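Local coordinates for protein superoxide dismutase [Cu-Zn] (Bacteroidetes bacterium GWA2_30_7, PDB 7B4O) that probably catalyses the dismutation of superoxide to oxygen and hydrogen peroxide, as a copper-zinc superoxide dismutase held here in a form with zinc in both metal sites, at residues 89-93 with 129-133; 62-67 with 143-147. One frame throughout, in Å; residues are numbered along the deposited sequence.

Interaction 1: 89-93 with 129-133. With ZN (zinc ion), chain F.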
loop_
_atom_site.group_PDB
_atom_site.type_symbol
_atom_site.label_atom_id
_atom_site.label_comp_id
_atom_site.label_asym_id
_atom_site.label_seq_id
_atom_site.Cartn_x
_atom_site.Cartn_y
_atom_site.Cartn_z
ATOM N N ASP A 89 -13.808 9.121 6.344
ATOM C CA ASP A 89 -13.782 10.507 6.874
ATOM C C ASP A 89 -13.057 10.560 8.214
ATOM O O ASP A 89 -13.706 10.486 9.263
ATOM C CB ASP A 89 -15.195 11.087 6.954
ATOM C CG ASP A 89 -15.790 11.352 5.589
ATOM O OD1 ASP A 89 -15.019 11.342 4.578
ATOM O OD2 ASP A 89 -17.023 11.568 5.535
ATOM N N LEU A 90 -11.722 10.688 8.175
ATOM C CA LEU A 90 -10.888 10.718 9.399
ATOM C C LEU A 90 -10.551 12.171 9.773
ATOM O O LEU A 90 -9.707 12.351 10.642
ATOM C CB LEU A 90 -9.617 9.887 9.196
ATOM C CG LEU A 90 -9.790 8.492 8.594
ATOM C CD1 LEU A 90 -8.500 7.703 8.734
ATOM C CD2 LEU A 90 -10.936 7.701 9.217
ATOM N N GLY A 91 -11.256 13.154 9.202
ATOM C CA GLY A 91 -11.212 14.561 9.635
ATOM C C GLY A 91 -9.970 15.286 9.143
ATOM O O GLY A 91 -9.692 15.245 7.930
ATOM N N ASN A 92 -9.274 15.951 10.060
ATOM C CA ASN A 92 -8.091 16.784 9.743
ATOM C C ASN A 92 -6.914 16.332 10.595
ATOM O O ASN A 92 -7.112 15.903 11.752
ATOM C CB ASN A 92 -8.342 18.271 9.967
ATOM C CG ASN A 92 -9.306 18.820 8.940
ATOM O OD1 ASN A 92 -8.944 18.967 7.777
ATOM N ND2 ASN A 92 -10.533 19.090 9.350
ATOM N N ILE A 93 -5.724 16.509 10.040
ATOM C CA ILE A 93 -4.469 16.436 10.820
ATOM C C ILE A 93 -3.865 17.844 10.836
ATOM O O ILE A 93 -3.925 18.539 9.812
ATOM C CB ILE A 93 -3.526 15.358 10.262
ATOM C CG1 ILE A 93 -2.347 15.153 11.213
ATOM C CG2 ILE A 93 -3.093 15.657 8.841
ATOM C CD1 ILE A 93 -1.521 13.927 10.927
ATOM N N GLU A 129 -7.863 22.358 4.693
ATOM C CA GLU A 129 -8.692 21.807 5.774
ATOM C C GLU A 129 -9.949 21.179 5.159
ATOM O O GLU A 129 -10.538 21.737 4.210
ATOM C CB GLU A 129 -9.014 22.943 6.737
ATOM C CG GLU A 129 -9.908 22.554 7.898
ATOM C CD GLU A 129 -10.114 23.692 8.886
ATOM O OE1 GLU A 129 -9.408 24.724 8.782
ATOM O OE2 GLU A 129 -10.992 23.559 9.749
ATOM N N ASP A 130 -10.341 20.028 5.686
ATOM C CA ASP A 130 -11.666 19.425 5.435
ATOM C C ASP A 130 -12.672 20.206 6.279
ATOM O O ASP A 130 -12.519 20.195 7.513
ATOM C CB ASP A 130 -11.619 17.941 5.789
ATOM C CG ASP A 130 -12.920 17.167 5.638
ATOM O OD1 ASP A 130 -13.990 17.795 5.481
ATOM O OD2 ASP A 130 -12.854 15.939 5.699
ATOM N N ASP A 131 -13.655 20.856 5.646
ATOM C CA ASP A 131 -14.625 21.705 6.394
ATOM C C ASP A 131 -15.692 20.831 7.072
ATOM O O ASP A 131 -16.511 21.404 7.796
ATOM C CB ASP A 131 -15.226 22.802 5.512
ATOM C CG ASP A 131 -16.145 22.327 4.407
ATOM O OD1 ASP A 131 -16.661 21.194 4.501
ATOM O OD2 ASP A 131 -16.355 23.111 3.463
ATOM N N LEU A 132 -15.665 19.511 6.844
ATOM C CA LEU A 132 -16.518 18.496 7.529
ATOM C C LEU A 132 -17.995 18.629 7.124
ATOM O O LEU A 132 -18.824 17.921 7.725
ATOM C CB LEU A 132 -16.361 18.635 9.049
ATOM C CG LEU A 132 -14.930 18.678 9.582
ATOM C CD1 LEU A 132 -14.909 18.856 11.090
ATOM C CD2 LEU A 132 -14.167 17.437 9.180
ATOM N N LYS A 133 -18.319 19.445 6.122
ATOM C CA LYS A 133 -19.728 19.792 5.798
ATOM C C LYS A 133 -19.990 19.790 4.300
ATOM O O LYS A 133 -21.071 19.300 3.910
ATOM C CB LYS A 133 -20.098 21.155 6.392
ATOM C CG LYS A 133 -20.071 21.219 7.913
ATOM C CD LYS A 133 -21.074 20.319 8.589
ATOM C CE LYS A 133 -21.110 20.483 10.095
ATOM N NZ LYS A 133 -22.014 19.489 10.721
HETATM ZN ZN ZN F . -15.840 11.941 2.948
HETATM O O HOH W 1 -13.649 14.021 7.530
#
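Asn92 meets the backbone of Asp130 with both ends of its amide, joining strand 89-95 of the Greek-key beta-barrel to the loop before the last strand. The backbone N of Asp130 gives its hydrogen to Asn92 OD1 at 2.7 Å. It arrives in the carbonyl plane, on a lone pair. Asn92 ND2 returns a bond to Asp130 O at 2.9 Å, almost straight at 176°. The acceptor lies within 1° of the amide plane, so the two bonds fix the rotation of the amide. CG of Asn92 stands anti to its carbonyl carbon (chi1 -70°), and this turns the edge of the amide, with OD1 and ND2, toward the backbone of Asp130. Glu129 CG lies alongside it, 3.7 Å from Asn92 OD1. Leu132 CD2 comes to 4.0 Å from Asn92 ND2.

The carboxylate of Asp130 is buried, and both of its oxygens have partners. OD1 accepts from Leu132 N in an Asx turn and also from His77 NE2. OD2 accepts from His51 NE2 and from a water that makes a weak bond with Gly91 N. His51 and His77 belong to two different metal sites, and His69 is a ligand of both. Asp130 therefore bridges the sites in the second shell. The arrangement matches the bridging aspartate of copper-zinc superoxide dismutases and is consistent with orienting both imidazoles. Asp89 completes one site together with His69, His77 and His86. Its OD2 accepts from Gly78 N. Asp89 OD1 binds the zinc ion at 1.9 Å.

Interaction 2: 62-67 with 143-147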
loop_
_atom_site.group_PDB
_atom_site.type_symbol
_atom_site.label_atom_id
_atom_site.label_comp_id
_atom_site.label_asym_id
_atom_site.label_seq_id
_atom_site.Cartn_x
_atom_site.Cartn_y
_atom_site.Cartn_z
ATOM N N ASP A 62 -0.716 13.356 -9.277
ATOM C CA ASP A 62 -1.501 14.288 -8.424
ATOM C C ASP A 62 -2.389 13.515 -7.445
ATOM O O ASP A 62 -3.290 14.148 -6.858
ATOM C CB ASP A 62 -2.326 15.229 -9.306
ATOM C CG ASP A 62 -3.299 14.516 -10.229
ATOM O OD1 ASP A 62 -3.422 13.267 -10.118
ATOM O OD2 ASP A 62 -3.930 15.211 -11.057
ATOM N N GLY A 63 -2.213 12.202 -7.328
ATOM C CA GLY A 63 -2.974 11.353 -6.385
ATOM C C GLY A 63 -4.413 11.104 -6.813
ATOM O O GLY A 63 -5.150 10.487 -6.044
ATOM N N THR A 64 -4.815 11.505 -8.014
ATOM C CA THR A 64 -6.224 11.359 -8.461
ATOM C C THR A 64 -6.565 9.879 -8.678
ATOM O O THR A 64 -7.750 9.539 -8.629
ATOM C CB THR A 64 -6.528 12.221 -9.688
ATOM O OG1 THR A 64 -5.609 11.900 -10.730
ATOM C CG2 THR A 64 -6.485 13.693 -9.346
ATOM N N SER A 65 -5.571 9.022 -8.904
ATOM C CA SER A 65 -5.744 7.555 -9.057
ATOM C C SER A 65 -6.379 6.937 -7.801
ATOM O O SER A 65 -6.899 5.814 -7.901
ATOM C CB SER A 65 -4.430 6.922 -9.386
ATOM O OG SER A 65 -3.406 7.337 -8.477
ATOM N N ALA A 66 -6.307 7.601 -6.649
ATOM C CA ALA A 66 -6.853 7.075 -5.380
ATOM C C ALA A 66 -8.387 7.147 -5.409
ATOM O O ALA A 66 -9.033 6.534 -4.526
ATOM C CB ALA A 66 -6.277 7.806 -4.199
ATOM N N GLY A 67 -8.976 7.847 -6.374
ATOM C CA GLY A 67 -10.438 7.971 -6.497
ATOM C C GLY A 67 -11.032 8.809 -5.379
ATOM O O GLY A 67 -10.322 9.637 -4.798
ATOM N N ARG A 143 -4.385 17.011 -3.452
ATOM C CA ARG A 143 -3.839 15.841 -2.732
ATOM C C ARG A 143 -2.329 16.030 -2.633
ATOM O O ARG A 143 -1.684 16.146 -3.694
ATOM C CB ARG A 143 -4.218 14.579 -3.496
ATOM C CG ARG A 143 -5.711 14.461 -3.726
ATOM C CD ARG A 143 -6.123 13.285 -4.592
ATOM N NE ARG A 143 -7.571 13.347 -4.751
ATOM C CZ ARG A 143 -8.362 12.316 -4.997
ATOM N NH1 ARG A 143 -7.880 11.098 -5.154
ATOM N NH2 ARG A 143 -9.662 12.524 -5.095
ATOM N N VAL A 144 -1.806 16.095 -1.417
ATOM C CA VAL A 144 -0.363 16.380 -1.193
ATOM C C VAL A 144 0.390 15.089 -0.921
ATOM O O VAL A 144 1.629 15.097 -1.009
ATOM C CB VAL A 144 -0.137 17.421 -0.078
ATOM C CG1 VAL A 144 -0.846 18.719 -0.402
ATOM C CG2 VAL A 144 -0.504 16.942 1.305
ATOM N N ALA A 145 -0.298 14.007 -0.562
ATOM C CA ALA A 145 0.380 12.733 -0.245
ATOM C C ALA A 145 -0.594 11.576 -0.388
ATOM O O ALA A 145 -1.811 11.792 -0.243
ATOM C CB ALA A 145 1.000 12.779 1.121
ATOM N N CYS A 146 -0.073 10.399 -0.690
ATOM C CA CYS A 146 -0.870 9.186 -0.966
ATOM C C CYS A 146 -0.101 8.003 -0.387
ATOM O O CYS A 146 1.139 7.934 -0.541
ATOM C CB CYS A 146 -1.100 9.010 -2.464
ATOM S SG CYS A 146 -2.234 7.676 -2.922
ATOM N N GLY A 147 -0.812 7.060 0.217
ATOM C CA GLY A 147 -0.213 5.764 0.543
ATOM C C GLY A 147 -1.263 4.686 0.572
ATOM O O GLY A 147 -2.441 5.027 0.632
HETATM O O HOH W 2 -4.178 16.680 -6.371
#
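Arg143 reaches out from the last strand and grips two carbonyl oxygens of the loop at 62-67. Its chain is extended from CG to NE. CG stands anti to the carbonyl carbon (chi1 -55°), and the side chain runs alongside Gly63, with Arg143 CD 3.3 Å from Gly63 O. The guanidinium meets the residues flanking the 3-10 turn 64-66 with one edge. Arg143 NH1 bonds to Gly63 O and to Gly67 O, each at 2.9 Å. The first bond is bent (148°) and tilted from the Gly63 carbonyl plane. NH1 meets Gly67 O in its carbonyl plane, on a lone pair. Arg143 NH2 comes to Gly67 O from above that plane at 3.0 Å, so two nitrogens hold one oxygen end-on. Gly63 O also accepts from Ala66 N, on the opposite face of its carbonyl plane. At the guanidinium edge, Ala66 CB lies 3.8 Å from Arg143 NH1 and also packs on Cys146 SG, whose disulfide to Cys58 ties the same loop to the barrel.

With an alanine in place of Arg143, Gly63 O and Gly67 O are likely to lose these donors, and the turn to sit less firmly against the strand. The position matches the active-site arginine of the family, thought to guide superoxide toward the metal. Gly67 O also accepts from ND1 of the metal ligand His53. The chemistry implies that loop, arginine and metal site are positioned together.

From the N terminus, the chain passes through the strands up to 46-53 and enters the long loop that holds 62-67. Interaction 2 starts there. The chain then reaches strand 89-95, where interaction 1 starts, and runs on through strands 101-107 and 122-126. Interaction 1 closes the loop of chain between 93 and 129; interaction 2 closes the longer one between 67 and 143. Interaction 1 is thus nested inside interaction 2. Their centres are about 16 Å apart and they do not touch. Both reach the same sheet: 89-93 with 129-133 ties strand 89-95 to one loop, and 62-67 with 143-147 ties the last strand to another, near the metal sites.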